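Local coordinates for spore germination protein B3 (Bacillus subtilis subsp. subtilis, PDB 3N54) that takes part, as a lipoprotein component of a germinant receptor, in the spore's response to the germinative mixture of L-asparagine, glucose, fructose and potassium ions, at residues A[236-241]-A[311-316]; A[243-248]-A[330-335]. One frame throughout, in Å; residues are numbered along the deposited sequence.

Interaction 1 (A[236-241]-A[311-316]); sequences IKPVIE and RIQHPD. With SO4 (sulfate ion), chain J.
The ring of H314 meets the side chain of I240 tip to tip. I240 CD1 lies over one ring face, 3.5 Å from the centroid and offset toward the rim. This is a CH-pi contact, closest at H314 CD2. A chi2 of 65° in I240 bends CD1 round to this place. At the ring edge, H314 NE2 gives a weak hydrogen bond to P238 O (3.0 Å), bent to 133° at the hydrogen. H314 ND1 gives a straighter one to sulfate O3 (2.6 Å). Next to H314, the side chains of P238 and Q313 cross at about a right angle. P238 CD comes 3.8 Å from Q313 NE2. H314 follows the end of helix 306-313 and takes the N-cap position of helix 315-321. The contact thus sets the end of strand 223-240 against the junction of two helices. The sulfate, probably from the crystallisation liquor, sits at the start of the second helix. D316 N donates to its O4 (3.2 Å), and Y317 N is hydrogen-bonded to it as well. Both ring nitrogens of H314 face acceptors, and one acceptor is an anion. This is consistent with a doubly protonated, positively charged imidazole in the crystal.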
ATOM      1  N   ILE A 236      20.520   8.620   6.487  1.00 78.03           N
ATOM      2  CA  ILE A 236      20.980   7.389   5.859  1.00 76.83           C
ATOM      3  C   ILE A 236      22.229   7.648   5.032  1.00 80.97           C
ATOM      4  O   ILE A 236      22.207   8.456   4.109  1.00 82.79           O
ATOM      5  CB  ILE A 236      19.902   6.786   4.947  1.00 72.92           C
ATOM      6  CG1 ILE A 236      18.631   6.486   5.746  1.00 69.44           C
ATOM      7  CG2 ILE A 236      20.412   5.519   4.294  1.00 72.05           C
ATOM      8  CD1 ILE A 236      17.546   5.803   4.939  1.00 65.46           C
ATOM      9  N   LYS A 237      23.312   6.952   5.364  1.00 83.30           N
ATOM     10  CA  LYS A 237      24.581   7.092   4.663  1.00 87.78           C
ATOM     11  C   LYS A 237      25.017   5.740   4.095  1.00 87.10           C
ATOM     12  O   LYS A 237      25.534   4.898   4.828  1.00 87.33           O
ATOM     13  CB  LYS A 237      25.651   7.644   5.613  1.00 92.57           C
ATOM     14  CG  LYS A 237      26.989   7.923   4.951  1.00 98.37           C
ATOM     15  CD  LYS A 237      27.980   8.554   5.920  1.00104.36           C
ATOM     16  CE  LYS A 237      29.260   8.963   5.202  1.00110.59           C
ATOM     17  NZ  LYS A 237      30.253   9.593   6.120  1.00117.09           N
ATOM     18  N   PRO A 238      24.784   5.515   2.791  1.00 86.54           N
ATOM     19  CA  PRO A 238      25.247   4.274   2.176  1.00 86.87           C
ATOM     20  C   PRO A 238      26.728   4.333   1.807  1.00 92.53           C
ATOM     21  O   PRO A 238      27.182   5.336   1.259  1.00 95.77           O
ATOM     22  CB  PRO A 238      24.387   4.166   0.915  1.00 84.37           C
ATOM     23  CG  PRO A 238      24.039   5.559   0.576  1.00 85.13           C
ATOM     24  CD  PRO A 238      23.942   6.303   1.873  1.00 85.37           C
ATOM     25  N   VAL A 239      27.461   3.267   2.118  1.00 94.34           N
ATOM     26  CA  VAL A 239      28.875   3.148   1.779  1.00100.21           C
ATOM     27  C   VAL A 239      29.091   1.836   1.036  1.00100.79           C
ATOM     28  O   VAL A 239      28.645   0.786   1.498  1.00 98.06           O
ATOM     29  CB  VAL A 239      29.769   3.158   3.035  1.00103.34           C
ATOM     30  CG1 VAL A 239      31.230   3.023   2.645  1.00109.27           C
ATOM     31  CG2 VAL A 239      29.553   4.427   3.842  1.00103.74           C
ATOM     32  N   ILE A 240      29.770   1.891  -0.109  1.00104.94           N
ATOM     33  CA  ILE A 240      30.039   0.684  -0.889  1.00106.38           C
ATOM     34  C   ILE A 240      31.337   0.068  -0.400  1.00111.74           C
ATOM     35  O   ILE A 240      32.389   0.708  -0.462  1.00116.98           O
ATOM     36  CB  ILE A 240      30.148   0.958  -2.400  1.00108.21           C
ATOM     37  CG1 ILE A 240      28.791   1.340  -2.988  1.00103.80           C
ATOM     38  CG2 ILE A 240      30.651  -0.284  -3.120  1.00110.29           C
ATOM     39  CD1 ILE A 240      28.216   2.634  -2.470  1.00102.43           C
ATOM     40  N   GLU A 241      31.270  -1.171   0.083  1.00111.28           N
ATOM     41  CA  GLU A 241      32.456  -1.841   0.603  1.00116.54           C
ATOM     42  C   GLU A 241      32.269  -3.354   0.791  1.00115.86           C
ATOM     43  O   GLU A 241      31.741  -3.779   1.820  1.00113.04           O
ATOM     44  CB  GLU A 241      32.887  -1.195   1.933  1.00117.91           C
ATOM     45  CG  GLU A 241      31.753  -0.941   2.936  1.00112.63           C
ATOM     46  CD  GLU A 241      32.254  -0.386   4.263  1.00115.03           C
ATOM     47  OE1 GLU A 241      31.619  -0.668   5.304  1.00111.97           O
ATOM     48  OE2 GLU A 241      33.283   0.325   4.265  1.00120.43           O
ATOM     49  N   ARG A 311      21.602   6.415  -5.192  1.00 86.88           N
ATOM     50  CA  ARG A 311      21.588   7.204  -6.427  1.00 89.55           C
ATOM     51  C   ARG A 311      22.207   8.588  -6.192  1.00 93.11           C
ATOM     52  O   ARG A 311      22.976   9.076  -7.016  1.00 96.75           O
ATOM     53  CB  ARG A 311      20.159   7.342  -6.973  1.00 86.85           C
ATOM     54  CG  ARG A 311      20.032   8.254  -8.193  1.00 89.99           C
ATOM     55  CD  ARG A 311      18.621   8.242  -8.783  1.00 88.78           C
ATOM     56  NE  ARG A 311      17.606   8.632  -7.804  1.00 87.24           N
ATOM     57  CZ  ARG A 311      17.352   9.882  -7.417  1.00 89.20           C
ATOM     58  NH1 ARG A 311      18.036  10.908  -7.911  1.00 93.42           N
ATOM     59  NH2 ARG A 311      16.403  10.110  -6.514  1.00 87.62           N
ATOM     60  N   ILE A 312      21.878   9.196  -5.055  1.00 92.47           N
ATOM     61  CA  ILE A 312      22.372  10.529  -4.702  1.00 96.28           C
ATOM     62  C   ILE A 312      23.831  10.492  -4.235  1.00100.35           C
ATOM     63  O   ILE A 312      24.649  11.289  -4.691  1.00105.01           O
ATOM     64  CB  ILE A 312      21.501  11.183  -3.599  1.00 94.48           C
ATOM     65  CG1 ILE A 312      20.047  11.322  -4.062  1.00 91.47           C
ATOM     66  CG2 ILE A 312      22.040  12.558  -3.233  1.00 99.01           C
ATOM     67  CD1 ILE A 312      19.088  11.744  -2.960  1.00 89.18           C
ATOM     68  N   GLN A 313      24.151   9.570  -3.330  1.00 99.12           N
ATOM     69  CA  GLN A 313      25.505   9.464  -2.775  1.00103.19           C
ATOM     70  C   GLN A 313      26.507   8.780  -3.702  1.00105.97           C
ATOM     71  O   GLN A 313      27.690   9.116  -3.669  1.00110.90           O
ATOM     72  CB  GLN A 313      25.497   8.718  -1.432  1.00101.17           C
ATOM     73  CG  GLN A 313      25.213   9.577  -0.204  1.00102.12           C
ATOM     74  CD  GLN A 313      23.828  10.188  -0.206  1.00 99.86           C
ATOM     75  OE1 GLN A 313      23.519  11.044  -1.034  1.00102.21           O
ATOM     76  NE2 GLN A 313      22.991   9.769   0.742  1.00 96.93           N
ATOM     77  N   HIS A 314      26.051   7.823  -4.510  1.00103.41           N
ATOM     78  CA  HIS A 314      26.962   7.059  -5.371  1.00106.40           C
ATOM     79  C   HIS A 314      26.409   6.792  -6.778  1.00105.70           C
ATOM     80  O   HIS A 314      26.067   5.655  -7.106  1.00103.33           O
ATOM     81  CB  HIS A 314      27.334   5.745  -4.673  1.00105.33           C
ATOM     82  CG  HIS A 314      28.043   5.946  -3.370  1.00107.11           C
ATOM     83  ND1 HIS A 314      29.366   6.323  -3.294  1.00112.52           N
ATOM     84  CD2 HIS A 314      27.608   5.842  -2.091  1.00104.43           C
ATOM     85  CE1 HIS A 314      29.719   6.436  -2.026  1.00113.45           C
ATOM     86  NE2 HIS A 314      28.671   6.145  -1.276  1.00108.66           N
ATOM     87  N   PRO A 315      26.344   7.842  -7.622  1.00108.33           N
ATOM     88  CA  PRO A 315      25.828   7.755  -8.997  1.00108.40           C
ATOM     89  C   PRO A 315      26.503   6.703  -9.890  1.00111.07           C
ATOM     90  O   PRO A 315      25.812   6.014 -10.643  1.00108.98           O
ATOM     91  CB  PRO A 315      26.098   9.155  -9.559  1.00112.05           C
ATOM     92  CG  PRO A 315      26.132  10.039  -8.387  1.00112.13           C
ATOM     93  CD  PRO A 315      26.695   9.231  -7.263  1.00111.41           C
ATOM     94  N   ASP A 316      27.828   6.595  -9.823  1.00116.26           N
ATOM     95  CA  ASP A 316      28.561   5.635 -10.658  1.00119.86           C
ATOM     96  C   ASP A 316      28.170   4.202 -10.320  1.00117.29           C
ATOM     97  O   ASP A 316      27.799   3.432 -11.205  1.00116.88           O
ATOM     98  CB  ASP A 316      30.079   5.813 -10.517  1.00125.84           C
ATOM     99  CG  ASP A 316      30.586   7.109 -11.140  1.00130.29           C
ATOM    100  OD1 ASP A 316      29.864   7.723 -11.957  1.00129.06           O
ATOM    101  OD2 ASP A 316      31.723   7.510 -10.817  1.00135.32           O
TER
HETATM  102  S   SO4 J   9      30.419   6.848  -6.855  1.00 89.15           S
HETATM  103  O1  SO4 J   9      31.769   6.599  -7.349  1.00 89.54           O
HETATM  104  O2  SO4 J   9      29.652   5.617  -7.011  1.00 89.01           O
HETATM  105  O3  SO4 J   9      30.465   7.264  -5.458  1.00 88.69           O
HETATM  106  O4  SO4 J   9      29.802   7.916  -7.636  1.00 89.29           O

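Interaction 2 (A[243-248]-A[330-335])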
ATOM      1  N   GLY A 243      31.739  -3.860  -3.457  1.00117.88           N
ATOM      2  CA  GLY A 243      30.870  -4.484  -4.448  1.00115.56           C
ATOM      3  C   GLY A 243      29.430  -4.519  -3.964  1.00108.83           C
ATOM      4  O   GLY A 243      28.505  -4.510  -4.775  1.00106.48           O
ATOM      5  N   LYS A 244      29.248  -4.566  -2.643  1.00106.13           N
ATOM      6  CA  LYS A 244      27.932  -4.574  -2.017  1.00100.10           C
ATOM      7  C   LYS A 244      27.787  -3.289  -1.200  1.00 97.66           C
ATOM      8  O   LYS A 244      28.783  -2.766  -0.697  1.00100.67           O
ATOM      9  CB  LYS A 244      27.765  -5.786  -1.092  1.00 99.32           C
ATOM     10  CG  LYS A 244      28.526  -7.051  -1.513  1.00104.33           C
ATOM     11  CD  LYS A 244      28.051  -7.627  -2.843  1.00105.72           C
ATOM     12  CE  LYS A 244      29.100  -8.569  -3.444  1.00112.04           C
ATOM     13  NZ  LYS A 244      29.577  -9.619  -2.488  1.00114.30           N
ATOM     14  N   PRO A 245      26.554  -2.770  -1.061  1.00 92.37           N
ATOM     15  CA  PRO A 245      26.370  -1.568  -0.249  1.00 90.51           C
ATOM     16  C   PRO A 245      26.171  -1.864   1.237  1.00 88.08           C
ATOM     17  O   PRO A 245      25.691  -2.939   1.596  1.00 86.22           O
ATOM     18  CB  PRO A 245      25.093  -0.935  -0.828  1.00 86.97           C
ATOM     19  CG  PRO A 245      24.537  -1.919  -1.829  1.00 86.40           C
ATOM     20  CD  PRO A 245      25.296  -3.196  -1.688  1.00 88.98           C
ATOM     21  N   VAL A 246      26.552  -0.911   2.083  1.00 88.35           N
ATOM     22  CA  VAL A 246      26.318  -0.990   3.519  1.00 86.29           C
ATOM     23  C   VAL A 246      25.632   0.303   3.954  1.00 83.98           C
ATOM     24  O   VAL A 246      26.237   1.375   3.911  1.00 86.75           O
ATOM     25  CB  VAL A 246      27.620  -1.176   4.318  1.00 90.59           C
ATOM     26  CG1 VAL A 246      27.337  -1.138   5.815  1.00 88.85           C
ATOM     27  CG2 VAL A 246      28.303  -2.483   3.937  1.00 92.97           C
ATOM     28  N   PHE A 247      24.369   0.198   4.358  1.00 79.11           N
ATOM     29  CA  PHE A 247      23.593   1.360   4.784  1.00 77.03           C
ATOM     30  C   PHE A 247      23.809   1.677   6.254  1.00 77.17           C
ATOM     31  O   PHE A 247      23.481   0.869   7.116  1.00 75.47           O
ATOM     32  CB  PHE A 247      22.094   1.135   4.545  1.00 72.76           C
ATOM     33  CG  PHE A 247      21.657   1.359   3.124  1.00 72.71           C
ATOM     34  CD1 PHE A 247      21.321   2.627   2.682  1.00 73.46           C
ATOM     35  CD2 PHE A 247      21.564   0.301   2.237  1.00 72.86           C
ATOM     36  CE1 PHE A 247      20.911   2.841   1.372  1.00 73.31           C
ATOM     37  CE2 PHE A 247      21.155   0.505   0.924  1.00 72.78           C
ATOM     38  CZ  PHE A 247      20.829   1.777   0.492  1.00 72.79           C
ATOM     39  N   HIS A 248      24.369   2.850   6.532  1.00 79.60           N
ATOM     40  CA  HIS A 248      24.488   3.345   7.898  1.00 80.32           C
ATOM     41  C   HIS A 248      23.276   4.222   8.159  1.00 77.44           C
ATOM     42  O   HIS A 248      23.169   5.323   7.615  1.00 78.84           O
ATOM     43  CB  HIS A 248      25.771   4.149   8.106  1.00 85.68           C
ATOM     44  CG  HIS A 248      27.004   3.309   8.198  1.00 88.93           C
ATOM     45  ND1 HIS A 248      27.636   2.789   7.089  1.00 90.64           N
ATOM     46  CD2 HIS A 248      27.733   2.913   9.267  1.00 91.41           C
ATOM     47  CE1 HIS A 248      28.698   2.104   7.473  1.00 94.17           C
ATOM     48  NE2 HIS A 248      28.779   2.163   8.790  1.00 94.64           N
ATOM     49  N   SER A 330      19.052  -7.389  -1.456  1.00 61.29           N
ATOM     50  CA  SER A 330      19.049  -8.632  -0.688  1.00 62.06           C
ATOM     51  C   SER A 330      20.404  -8.940  -0.039  1.00 62.60           C
ATOM     52  O   SER A 330      20.454  -9.525   1.042  1.00 62.88           O
ATOM     53  CB  SER A 330      18.637  -9.805  -1.576  1.00 61.98           C
ATOM     54  OG  SER A 330      17.280  -9.693  -1.955  1.00 62.41           O
ATOM     55  N   GLU A 331      21.486  -8.540  -0.704  1.00 63.19           N
ATOM     56  CA  GLU A 331      22.848  -8.763  -0.219  1.00 63.63           C
ATOM     57  C   GLU A 331      23.363  -7.613   0.641  1.00 63.62           C
ATOM     58  O   GLU A 331      24.471  -7.686   1.171  1.00 63.90           O
ATOM     59  CB  GLU A 331      23.800  -8.923  -1.404  1.00 63.88           C
ATOM     60  CG  GLU A 331      23.437 -10.039  -2.380  1.00 65.20           C
ATOM     61  CD  GLU A 331      24.192  -9.937  -3.706  1.00 67.13           C
ATOM     62  OE1 GLU A 331      23.885 -10.730  -4.624  1.00 68.38           O
ATOM     63  OE2 GLU A 331      25.084  -9.062  -3.834  1.00 68.33           O
ATOM     64  N   THR A 332      22.576  -6.553   0.773  1.00 63.48           N
ATOM     65  CA  THR A 332      23.016  -5.361   1.488  1.00 63.51           C
ATOM     66  C   THR A 332      23.018  -5.563   3.004  1.00 63.66           C
ATOM     67  O   THR A 332      22.182  -6.284   3.542  1.00 63.60           O
ATOM     68  CB  THR A 332      22.124  -4.152   1.117  1.00 63.48           C
ATOM     69  OG1 THR A 332      22.177  -3.941  -0.301  1.00 63.58           O
ATOM     70  CG2 THR A 332      22.578  -2.894   1.828  1.00 63.02           C
ATOM     71  N   ASP A 333      23.971  -4.922   3.677  1.00 63.86           N
ATOM     72  CA  ASP A 333      24.079  -4.966   5.132  1.00 64.16           C
ATOM     73  C   ASP A 333      23.632  -3.636   5.715  1.00 63.96           C
ATOM     74  O   ASP A 333      23.782  -2.591   5.083  1.00 63.98           O
ATOM     75  CB  ASP A 333      25.519  -5.259   5.568  1.00 64.48           C
ATOM     76  CG  ASP A 333      26.001  -6.629   5.124  1.00 65.45           C
ATOM     77  OD1 ASP A 333      26.820  -7.229   5.851  1.00 67.74           O
ATOM     78  OD2 ASP A 333      25.567  -7.114   4.055  1.00 66.89           O
ATOM     79  N   PHE A 334      23.095  -3.681   6.928  1.00 63.82           N
ATOM     80  CA  PHE A 334      22.607  -2.488   7.601  1.00 63.79           C
ATOM     81  C   PHE A 334      23.243  -2.349   8.973  1.00 64.06           C
ATOM     82  O   PHE A 334      23.385  -3.332   9.703  1.00 64.09           O
ATOM     83  CB  PHE A 334      21.080  -2.539   7.732  1.00 63.73           C
ATOM     84  CG  PHE A 334      20.362  -2.537   6.413  1.00 62.89           C
ATOM     85  CD1 PHE A 334      20.178  -3.715   5.709  1.00 62.39           C
ATOM     86  CD2 PHE A 334      19.884  -1.352   5.868  1.00 62.88           C
ATOM     87  CE1 PHE A 334      19.526  -3.716   4.481  1.00 62.79           C
ATOM     88  CE2 PHE A 334      19.232  -1.341   4.642  1.00 62.52           C
ATOM     89  CZ  PHE A 334      19.054  -2.525   3.946  1.00 62.55           C
ATOM     90  N   LYS A 335      23.633  -1.123   9.303  1.00 64.27           N
ATOM     91  CA  LYS A 335      24.205  -0.794  10.594  1.00 64.62           C
ATOM     92  C   LYS A 335      23.377   0.350  11.148  1.00 64.53           C
ATOM     93  O   LYS A 335      23.283   1.409  10.529  1.00 64.88           O
ATOM     94  CB  LYS A 335      25.667  -0.372  10.450  1.00 64.90           C
ATOM     95  CG  LYS A 335      26.583  -1.435   9.842  1.00 66.05           C
ATOM     96  CD  LYS A 335      26.784  -2.618  10.780  1.00 67.63           C
ATOM     97  CE  LYS A 335      27.805  -3.606  10.225  1.00 68.65           C
ATOM     98  NZ  LYS A 335      27.350  -4.221   8.942  1.00 69.70           N
TER
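F247 and F334 lie side by side and point the same way from two neighbouring strands. F247 CB packs 3.6 Å from F334 CD2. With chi1 at -80°, CG stands anti to the carbonyl carbon, which brings it near F334 CE2. F247 CD2 meets the same F334 CE2 and also T332 CG2, which is 3.4 Å from it at the ring edge, in plane. F247 CE2 lies a little further from that methyl. I236 CG2 reaches the CD1 edge, near the ring plane. P238 CB lies over the rim near CE1, across the ring from F334. The ring, which ends at CZ, also touches L306, H309 and I310 of helix 306-313. The two phenyl planes are only 12° apart, but the rings are slid so far that they barely overlap. Their centroids are 5.5 Å apart.

The backbones beneath form a parallel ladder. F247 N donates to D333 O (2.9 Å), and K335 N donates to F247 O (3.0 Å). The bond from D333 N to P245 O is weak, at 3.3 Å. Strand 333-342 is the outermost strand of a mixed four-stranded sheet. The chain reaches it from strand 245-258 through several helices, a beta-alpha-beta crossover. Helix 271-299 lies on the F247 and F334 side, where its M292 and Q296 touch F334.

T332 crosses P245 at about a right angle, with OG1 3.5 Å from P245 CG. That hydroxyl is hydrogen-bonded to I328 O in helix 325-331. The opposite sheet face carries V246, H248, D333 and K335. There K335 CB lies beside H248 CD2, and K335 CG approaches V246 CG1. Before the strands begin, K244 CD passes 3.4 Å from E331 OE2. K244 NZ is too far from that oxygen for a salt bridge.

Strand 223-240 brings the chain to 236-241, and a short turn leads into 243-248 on strand 245-258. These two antiparallel neighbours join the contacts directly. V239 O and V246 N are 2.8 Å apart, a probable hydrogen bond, as are K237 N and H248 O. The chain then runs through strand 245-258 and the long helix 271-299. At 311-316 it returns to 236-241, and interaction 1 closes a loop of about 70 residues. Helices 315-321 and 325-331 follow. Residues 330-335 then close interaction 2 on 243-248. The two loops cross rather than nest. Together they tie the helices to three neighbouring strands of the C-terminal sheet.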